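Local coordinates for protein RTX toxin (Vibrio vulnificus CMCP6, PDB 6A7H) that is a toxin fragment containing a Ras/Rap1-specific endopeptidase, which inactivates the small GTPases Ras and Rap1, probably by cleaving them, at residues 158-163 with 215-220; 163-168 with 180-185; 174-179 with 202-207. All coordinates share one frame; numbering follows the deposited sequence.

Contact 1. Residues 158-163 with 215-220; sequences GEHYAD and KEAAKK
The imidazole of H160 meets K220 through a hydrogen bond from the lysine ammonium, NZ donating to H160 NE2 at 2.9 Å. The donor lies at the ring edge, only 6° out of the imidazole plane. A kink at the last torsion of K220 (chi4 60°) turns the ammonium back onto the nitrogen from an otherwise stretched chain that crosses the histidine at about a right angle. The flat sides of the ring are held as well. E216 CB sits over one face in a CH-pi contact, 3.8 Å from the ring centroid and displaced toward the rim, while CG of the preceding residue, E159, lies over the centre of the opposite face. At the CD2 corner the ring approaches the helix backbone, with H160 CD2 3.6 Å from A217 N.

E159 also meets the lysine chain. Its CG occupies the position between the backbone N and the carbonyl carbon (chi1 82°), and from there the carboxylate reaches across the lysine chain, OE2 coming within 3.2 Å of K220 CE. The charged ends stay further apart, at 4.5 Å between E159 OE2 and K220 NZ. On helix 215-220, E216 OE1 makes a long salt bridge of 3.7 Å to K220 NZ, and its other oxygen, OE2, a similarly long one to K219.

H160 is the N-cap of helix 161-173 and also packs on F213, one turn earlier on the partner helix; A217 rests against L157. Accepting the lysine N-H requires NE2 to be unprotonated, so the histidine is probably neutral here, and the adjacent ammonium would disfavour its protonation. The two glutamates would in turn offset the lysine's charge at this surface contact.

Contact 2. Residues 163-168 with 180-185; sequences DFKQWL and ATLDES
L182 of strand 180-183 inserts among F164, K165 and L168 of helix 161-173 by apolar packing. The axes of segments 163-168 and 180-183 run 142° apart in direction, with a closest approach of 10.5 Å. L168 and L182 reach toward each other tip to tip, L168 CD2 lying 3.8 Å from L182 CG. The other methyl of L168, CD1, goes to A180 CB at 3.9 Å, and the branch thereby spans two inward-pointing residues of the strand. With CG of L168 opposite its backbone N (chi1 172°), the fork is directed at the strand. The aromatic contribution comes from F164, whose ring receives the leucine at its edge, F164 CE2 lying 4.2 Å from L182 CD2. An aliphatic part of a charged residue completes the set: the K165 chain crosses L182 at about a right angle, K165 CG lying 3.8 Å from L182 CD1.

Polar bonds lie to the side. A180 O accepts from Q172 NE2, and T181 pairs with H190 through the backbone, joining this strand to strand 188-191, where V189 touches both F164 and L182. Dispersion and burial of hydrocarbon therefore hold helix to strand across this interface, with the lysine's ammonium carried beyond it.

Contact 3. Residues 174-179 with 202-207; sequences NGLLSK and TGAESV
A Schellman motif ends helix 161-173, with G175 at positive phi as its C-prime residue, and the chain leaving it brings two successive leucines against the start of helix 205-221. L176 CD1 is the main point of touch: it meets A204 CB at 3.6 Å and V207 CG2 at 3.8 Å, fitting between the N-cap residue and the first turn. L177 approaches the same valine methyl obliquely, its CD1 3.9 Å from V207 CG2. With CG1 of V207 anti to the backbone N (chi1 178°), CG2 stands beside that nitrogen, where it meets both leucines.

A water molecule adds a polar bridge, accepting from N174 ND2 at 3.1 Å and hydrogen-bonded to S206 OG at 2.9 Å. S206 OG is also bonded to S171 OG, which ties it directly to helix 161-173.

L176 continues onto S361 and A365 of helix 361-369, whereas L177 packs back on L168 and S171 of helix 161-173. Further along the connection, K179 pairs through its backbone with G192, where the chain enters strand 180-183. The turn is thereby wedged between three helices at the edge of the small antiparallel sheet.

Contacts 1 and 3 lie at opposite ends of helix 161-173, contact 3 in the turn that follows it, and near opposite ends of helix 205-221; their centres are 18 Å apart and their nearest atoms about 7 Å apart. Contact 2 lies between them, 11 Å from contact 1 and 13 Å from contact 3 by centres, and packs helix 161-173 on strand 180-183. It shares D163 with contact 1, and Y161 OH packs 3.6 Å from L182 CB. Toward contact 3, L168 CD1 meets L177 CB at 3.9 Å and W167 touches S206. Along the chain contacts 2 and 3 interlock, and both fall within the loop closed by contact 1. Together they join helices 161-173 and 205-221 and the three-stranded antiparallel sheet, 23 to 27 Å from the chain's centre.

Contact 1. Residues 158-163 with 215-220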
loop_
_atom_site.group_PDB
_atom_site.type_symbol
_atom_site.label_atom_id
_atom_site.label_comp_id
_atom_site.label_asym_id
_atom_site.label_seq_id
_atom_site.Cartn_x
_atom_site.Cartn_y
_atom_site.Cartn_z
ATOM N N GLY A 158 18.810 -19.430 -5.522
ATOM C CA GLY A 158 19.227 -20.824 -5.568
ATOM C C GLY A 158 19.397 -21.322 -6.992
ATOM O O GLY A 158 20.062 -20.675 -7.795
ATOM N N GLU A 159 18.758 -22.445 -7.314
ATOM C CA GLU A 159 18.886 -23.062 -8.633
ATOM C C GLU A 159 18.427 -22.168 -9.792
ATOM O O GLU A 159 18.774 -22.416 -10.949
ATOM C CB GLU A 159 18.091 -24.368 -8.682
ATOM C CG GLU A 159 16.601 -24.173 -8.941
ATOM C CD GLU A 159 15.847 -25.494 -9.066
ATOM O OE1 GLU A 159 15.775 -26.036 -10.193
ATOM O OE2 GLU A 159 15.330 -25.989 -8.037
ATOM N N HIS A 160 17.634 -21.144 -9.493
ATOM C CA HIS A 160 17.084 -20.300 -10.554
ATOM C C HIS A 160 17.942 -19.077 -10.832
ATOM O O HIS A 160 17.547 -18.210 -11.605
ATOM C CB HIS A 160 15.658 -19.860 -10.202
ATOM C CG HIS A 160 14.694 -20.999 -10.146
ATOM N ND1 HIS A 160 14.396 -21.770 -11.251
ATOM C CD2 HIS A 160 13.994 -21.526 -9.116
ATOM C CE1 HIS A 160 13.540 -22.715 -10.906
ATOM N NE2 HIS A 160 13.276 -22.587 -9.619
ATOM N N TYR A 161 19.121 -19.030 -10.219
ATOM C CA TYR A 161 20.001 -17.873 -10.340
ATOM C C TYR A 161 20.447 -17.581 -11.782
ATOM O O TYR A 161 20.345 -16.445 -12.248
ATOM C CB TYR A 161 21.228 -18.061 -9.447
ATOM C CG TYR A 161 22.159 -16.880 -9.477
ATOM C CD1 TYR A 161 21.875 -15.734 -8.752
ATOM C CD2 TYR A 161 23.315 -16.907 -10.246
ATOM C CE1 TYR A 161 22.708 -14.658 -8.783
ATOM C CE2 TYR A 161 24.165 -15.832 -10.281
ATOM C CZ TYR A 161 23.858 -14.706 -9.551
ATOM O OH TYR A 161 24.713 -13.626 -9.592
ATOM N N ALA A 162 20.951 -18.598 -12.471
ATOM C CA ALA A 162 21.464 -18.429 -13.830
ATOM C C ALA A 162 20.384 -17.907 -14.799
ATOM O O ALA A 162 20.640 -16.993 -15.579
ATOM C CB ALA A 162 22.070 -19.765 -14.350
ATOM N N ASP A 163 19.183 -18.472 -14.740
ATOM C CA ASP A 163 18.078 -17.989 -15.575
ATOM C C ASP A 163 17.676 -16.564 -15.208
ATOM O O ASP A 163 17.516 -15.688 -16.067
ATOM C CB ASP A 163 16.857 -18.908 -15.452
ATOM C CG ASP A 163 17.028 -20.227 -16.208
ATOM O OD1 ASP A 163 17.578 -20.210 -17.323
ATOM O OD2 ASP A 163 16.604 -21.283 -15.693
ATOM N N LYS A 215 9.521 -15.705 -9.125
ATOM C CA LYS A 215 8.386 -16.397 -8.529
ATOM C C LYS A 215 8.654 -17.878 -8.260
ATOM O O LYS A 215 8.177 -18.412 -7.260
ATOM C CB LYS A 215 7.154 -16.247 -9.418
ATOM C CG LYS A 215 6.571 -14.842 -9.380
ATOM C CD LYS A 215 5.125 -14.810 -9.877
ATOM C CE LYS A 215 5.026 -14.817 -11.391
ATOM N NZ LYS A 215 3.629 -14.551 -11.833
ATOM N N GLU A 216 9.406 -18.544 -9.137
ATOM C CA GLU A 216 9.699 -19.954 -8.942
ATOM C C GLU A 216 10.564 -20.116 -7.708
ATOM O O GLU A 216 10.295 -20.970 -6.870
ATOM C CB GLU A 216 10.391 -20.564 -10.162
ATOM C CG GLU A 216 9.472 -20.790 -11.347
ATOM C CD GLU A 216 8.267 -21.658 -11.007
ATOM O OE1 GLU A 216 8.465 -22.842 -10.682
ATOM O OE2 GLU A 216 7.121 -21.160 -11.076
ATOM N N ALA A 217 11.587 -19.272 -7.588
ATOM C CA ALA A 217 12.450 -19.279 -6.411
ATOM C C ALA A 217 11.628 -19.086 -5.136
ATOM O O ALA A 217 11.868 -19.770 -4.131
ATOM C CB ALA A 217 13.525 -18.197 -6.519
ATOM N N ALA A 218 10.644 -18.186 -5.185
ATOM C CA ALA A 218 9.807 -17.937 -4.005
ATOM C C ALA A 218 9.017 -19.180 -3.634
ATOM O O ALA A 218 9.049 -19.614 -2.476
ATOM C CB ALA A 218 8.860 -16.756 -4.233
ATOM N N LYS A 219 8.322 -19.750 -4.621
ATOM C CA LYS A 219 7.494 -20.934 -4.406
ATOM C C LYS A 219 8.299 -22.078 -3.819
ATOM O O LYS A 219 7.800 -22.838 -2.997
ATOM C CB LYS A 219 6.846 -21.390 -5.714
ATOM C CG LYS A 219 5.695 -20.516 -6.206
ATOM C CD LYS A 219 5.274 -20.983 -7.598
ATOM C CE LYS A 219 4.005 -20.331 -8.092
ATOM N NZ LYS A 219 3.701 -20.811 -9.480
ATOM N N LYS A 220 9.550 -22.198 -4.249
ATOM C CA LYS A 220 10.418 -23.242 -3.731
ATOM C C LYS A 220 10.880 -22.967 -2.300
ATOM O O LYS A 220 11.297 -23.881 -1.594
ATOM C CB LYS A 220 11.631 -23.427 -4.643
ATOM C CG LYS A 220 11.424 -24.495 -5.695
ATOM C CD LYS A 220 12.615 -24.610 -6.620
ATOM C CE LYS A 220 12.192 -25.188 -7.965
ATOM N NZ LYS A 220 11.167 -24.336 -8.633
#

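Contact 2. Residues 163-168 with 180-185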
loop_
_atom_site.group_PDB
_atom_site.type_symbol
_atom_site.label_atom_id
_atom_site.label_comp_id
_atom_site.label_asym_id
_atom_site.label_seq_id
_atom_site.Cartn_x
_atom_site.Cartn_y
_atom_site.Cartn_z
ATOM N N ASP A 163 19.183 -18.472 -14.740
ATOM C CA ASP A 163 18.078 -17.989 -15.575
ATOM C C ASP A 163 17.676 -16.564 -15.208
ATOM O O ASP A 163 17.516 -15.688 -16.067
ATOM C CB ASP A 163 16.857 -18.908 -15.452
ATOM C CG ASP A 163 17.028 -20.227 -16.208
ATOM O OD1 ASP A 163 17.578 -20.210 -17.323
ATOM O OD2 ASP A 163 16.604 -21.283 -15.693
ATOM N N PHE A 164 17.474 -16.341 -13.921
ATOM C CA PHE A 164 17.114 -15.021 -13.481
ATOM C C PHE A 164 18.151 -14.004 -13.968
ATOM O O PHE A 164 17.784 -12.968 -14.505
ATOM C CB PHE A 164 16.973 -14.938 -11.961
ATOM C CG PHE A 164 16.541 -13.590 -11.515
ATOM C CD1 PHE A 164 15.199 -13.267 -11.479
ATOM C CD2 PHE A 164 17.480 -12.606 -11.219
ATOM C CE1 PHE A 164 14.799 -11.996 -11.108
ATOM C CE2 PHE A 164 17.081 -11.338 -10.847
ATOM C CZ PHE A 164 15.753 -11.036 -10.789
ATOM N N LYS A 165 19.433 -14.321 -13.795
ATOM C CA LYS A 165 20.525 -13.423 -14.200
ATOM C C LYS A 165 20.483 -13.079 -15.685
ATOM O O LYS A 165 20.633 -11.912 -16.071
ATOM C CB LYS A 165 21.882 -14.055 -13.875
ATOM C CG LYS A 165 23.061 -13.379 -14.538
ATOM C CD LYS A 165 24.333 -14.147 -14.260
ATOM C CE LYS A 165 25.553 -13.328 -14.602
ATOM N NZ LYS A 165 26.765 -14.181 -14.734
ATOM N N GLN A 166 20.303 -14.101 -16.515
ATOM C CA GLN A 166 20.230 -13.901 -17.953
ATOM C C GLN A 166 19.126 -12.919 -18.336
ATOM O O GLN A 166 19.345 -12.003 -19.123
ATOM C CB GLN A 166 19.992 -15.220 -18.663
ATOM C CG GLN A 166 19.690 -15.058 -20.138
ATOM C CD GLN A 166 19.218 -16.354 -20.761
ATOM O OE1 GLN A 166 19.803 -17.415 -20.535
ATOM N NE2 GLN A 166 18.138 -16.281 -21.527
ATOM N N TRP A 167 17.945 -13.103 -17.763
ATOM C CA TRP A 167 16.803 -12.307 -18.179
ATOM C C TRP A 167 16.821 -10.946 -17.517
ATOM O O TRP A 167 16.228 -9.994 -18.035
ATOM C CB TRP A 167 15.498 -13.051 -17.887
ATOM C CG TRP A 167 15.296 -14.160 -18.880
ATOM C CD1 TRP A 167 15.404 -15.499 -18.651
ATOM C CD2 TRP A 167 15.005 -14.014 -20.279
ATOM N NE1 TRP A 167 15.163 -16.196 -19.807
ATOM C CE2 TRP A 167 14.923 -15.311 -20.825
ATOM C CE3 TRP A 167 14.787 -12.914 -21.115
ATOM C CZ2 TRP A 167 14.650 -15.542 -22.183
ATOM C CZ3 TRP A 167 14.518 -13.141 -22.460
ATOM C CH2 TRP A 167 14.446 -14.442 -22.979
ATOM N N LEU A 168 17.526 -10.849 -16.387
ATOM C CA LEU A 168 17.737 -9.560 -15.722
ATOM C C LEU A 168 18.729 -8.731 -16.544
ATOM O O LEU A 168 18.518 -7.541 -16.808
ATOM C CB LEU A 168 18.245 -9.736 -14.285
ATOM C CG LEU A 168 18.677 -8.414 -13.619
ATOM C CD1 LEU A 168 17.473 -7.560 -13.344
ATOM C CD2 LEU A 168 19.501 -8.625 -12.341
ATOM N N ALA A 180 18.194 -3.267 -9.535
ATOM C CA ALA A 180 18.380 -4.643 -9.100
ATOM C C ALA A 180 19.854 -5.002 -9.202
ATOM O O ALA A 180 20.519 -4.663 -10.171
ATOM C CB ALA A 180 17.540 -5.602 -9.920
ATOM N N THR A 181 20.347 -5.713 -8.200
ATOM C CA THR A 181 21.768 -5.992 -8.074
ATOM C C THR A 181 21.993 -7.454 -7.663
ATOM O O THR A 181 21.332 -7.977 -6.761
ATOM C CB THR A 181 22.402 -5.026 -7.059
ATOM O OG1 THR A 181 22.583 -3.751 -7.685
ATOM C CG2 THR A 181 23.732 -5.532 -6.576
ATOM N N LEU A 182 22.905 -8.119 -8.355
ATOM C CA LEU A 182 23.174 -9.522 -8.087
ATOM C C LEU A 182 24.402 -9.692 -7.218
ATOM O O LEU A 182 25.375 -8.945 -7.338
ATOM C CB LEU A 182 23.363 -10.293 -9.388
ATOM C CG LEU A 182 22.141 -10.376 -10.282
ATOM C CD1 LEU A 182 22.521 -11.045 -11.589
ATOM C CD2 LEU A 182 21.034 -11.134 -9.569
ATOM N N ASP A 183 24.348 -10.693 -6.349
ATOM C CA ASP A 183 25.500 -11.116 -5.568
ATOM C C ASP A 183 25.654 -12.623 -5.786
ATOM O O ASP A 183 24.925 -13.419 -5.197
ATOM C CB ASP A 183 25.304 -10.753 -4.093
ATOM C CG ASP A 183 26.290 -11.452 -3.174
ATOM O OD1 ASP A 183 27.499 -11.502 -3.486
ATOM O OD2 ASP A 183 25.841 -11.950 -2.124
ATOM N N GLU A 184 26.582 -13.008 -6.659
ATOM C CA GLU A 184 26.635 -14.380 -7.158
ATOM C C GLU A 184 27.069 -15.388 -6.083
ATOM O O GLU A 184 26.618 -16.542 -6.085
ATOM C CB GLU A 184 27.556 -14.447 -8.392
ATOM C CG GLU A 184 28.151 -15.825 -8.745
ATOM C CD GLU A 184 29.371 -16.212 -7.915
ATOM O OE1 GLU A 184 30.279 -15.370 -7.739
ATOM O OE2 GLU A 184 29.421 -17.365 -7.432
ATOM N N SER A 185 27.917 -14.952 -5.156
ATOM C CA SER A 185 28.432 -15.856 -4.128
ATOM C C SER A 185 27.313 -16.387 -3.220
ATOM O O SER A 185 27.414 -17.481 -2.673
ATOM C CB SER A 185 29.508 -15.159 -3.291
ATOM O OG SER A 185 28.965 -14.105 -2.519
#

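Contact 3. Residues 174-179 with 202-207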
loop_
_atom_site.group_PDB
_atom_site.type_symbol
_atom_site.label_atom_id
_atom_site.label_comp_id
_atom_site.label_asym_id
_atom_site.label_seq_id
_atom_site.Cartn_x
_atom_site.Cartn_y
_atom_site.Cartn_z
ATOM N N ASN A 174 18.257 -3.217 -21.908
ATOM C CA ASN A 174 17.188 -2.479 -22.579
ATOM C C ASN A 174 16.567 -1.421 -21.653
ATOM O O ASN A 174 15.416 -1.052 -21.834
ATOM C CB ASN A 174 16.100 -3.446 -23.087
ATOM C CG ASN A 174 15.246 -2.856 -24.229
ATOM O OD1 ASN A 174 15.634 -1.867 -24.892
ATOM N ND2 ASN A 174 14.080 -3.475 -24.472
ATOM N N GLY A 175 17.320 -0.958 -20.650
ATOM C CA GLY A 175 16.856 0.099 -19.748
ATOM C C GLY A 175 15.782 -0.274 -18.719
ATOM O O GLY A 175 15.181 0.597 -18.075
ATOM N N LEU A 176 15.535 -1.571 -18.556
ATOM C CA LEU A 176 14.526 -2.049 -17.612
ATOM C C LEU A 176 15.180 -2.675 -16.382
ATOM O O LEU A 176 16.285 -3.197 -16.472
ATOM C CB LEU A 176 13.600 -3.067 -18.292
ATOM C CG LEU A 176 12.988 -2.594 -19.615
ATOM C CD1 LEU A 176 12.128 -3.693 -20.206
ATOM C CD2 LEU A 176 12.185 -1.297 -19.418
ATOM N N LEU A 177 14.494 -2.601 -15.244
ATOM C CA LEU A 177 14.921 -3.229 -13.989
ATOM C C LEU A 177 16.306 -2.789 -13.514
ATOM O O LEU A 177 17.046 -3.586 -12.937
ATOM C CB LEU A 177 14.886 -4.758 -14.129
ATOM C CG LEU A 177 13.547 -5.333 -14.596
ATOM C CD1 LEU A 177 13.604 -6.838 -14.690
ATOM C CD2 LEU A 177 12.387 -4.878 -13.690
ATOM N N SER A 178 16.667 -1.529 -13.749
ATOM C CA SER A 178 17.994 -1.073 -13.346
ATOM C C SER A 178 18.192 -1.131 -11.818
ATOM O O SER A 178 19.302 -1.323 -11.346
ATOM C CB SER A 178 18.259 0.347 -13.853
ATOM O OG SER A 178 17.197 1.212 -13.501
ATOM N N LYS A 179 17.115 -0.986 -11.053
ATOM C CA LYS A 179 17.196 -1.056 -9.595
ATOM C C LYS A 179 17.189 -2.512 -9.101
ATOM O O LYS A 179 16.295 -2.937 -8.353
ATOM C CB LYS A 179 16.046 -0.276 -8.955
ATOM C CG LYS A 179 15.986 1.192 -9.347
ATOM C CD LYS A 179 14.835 1.910 -8.635
ATOM C CE LYS A 179 14.589 3.288 -9.255
ATOM N NZ LYS A 179 13.490 4.068 -8.612
ATOM N N THR A 202 5.516 -6.419 -17.346
ATOM C CA THR A 202 5.619 -7.696 -18.030
ATOM C C THR A 202 5.175 -7.666 -19.506
ATOM O O THR A 202 5.194 -8.698 -20.167
ATOM C CB THR A 202 4.808 -8.794 -17.292
ATOM O OG1 THR A 202 3.421 -8.431 -17.243
ATOM C CG2 THR A 202 5.341 -8.970 -15.897
ATOM N N GLY A 203 4.795 -6.503 -20.026
ATOM C CA GLY A 203 4.613 -6.357 -21.468
ATOM C C GLY A 203 5.947 -6.542 -22.183
ATOM O O GLY A 203 5.997 -6.865 -23.368
ATOM N N ALA A 204 7.038 -6.314 -21.456
ATOM C CA ALA A 204 8.364 -6.630 -21.948
ATOM C C ALA A 204 8.678 -8.077 -21.595
ATOM O O ALA A 204 8.722 -8.436 -20.419
ATOM C CB ALA A 204 9.408 -5.691 -21.344
ATOM N N GLU A 205 8.912 -8.903 -22.608
ATOM C CA GLU A 205 9.152 -10.310 -22.361
ATOM C C GLU A 205 10.328 -10.568 -21.416
ATOM O O GLU A 205 10.281 -11.504 -20.617
ATOM C CB GLU A 205 9.375 -11.059 -23.680
ATOM C CG GLU A 205 9.506 -12.545 -23.469
ATOM C CD GLU A 205 9.405 -13.353 -24.747
ATOM O OE1 GLU A 205 9.459 -12.769 -25.859
ATOM O OE2 GLU A 205 9.259 -14.584 -24.624
ATOM N N SER A 206 11.386 -9.767 -21.492
ATOM C CA SER A 206 12.533 -10.066 -20.651
ATOM C C SER A 206 12.178 -9.916 -19.162
ATOM O O SER A 206 12.634 -10.703 -18.336
ATOM C CB SER A 206 13.723 -9.179 -21.009
ATOM O OG SER A 206 13.442 -7.819 -20.762
ATOM N N VAL A 207 11.366 -8.913 -18.834
ATOM C CA VAL A 207 10.885 -8.723 -17.466
ATOM C C VAL A 207 9.952 -9.870 -17.081
ATOM O O VAL A 207 10.051 -10.420 -15.984
ATOM C CB VAL A 207 10.132 -7.375 -17.281
ATOM C CG1 VAL A 207 9.599 -7.252 -15.851
ATOM C CG2 VAL A 207 11.043 -6.215 -17.585
HETATM O O HOH W 1 13.585 -6.247 -23.184
#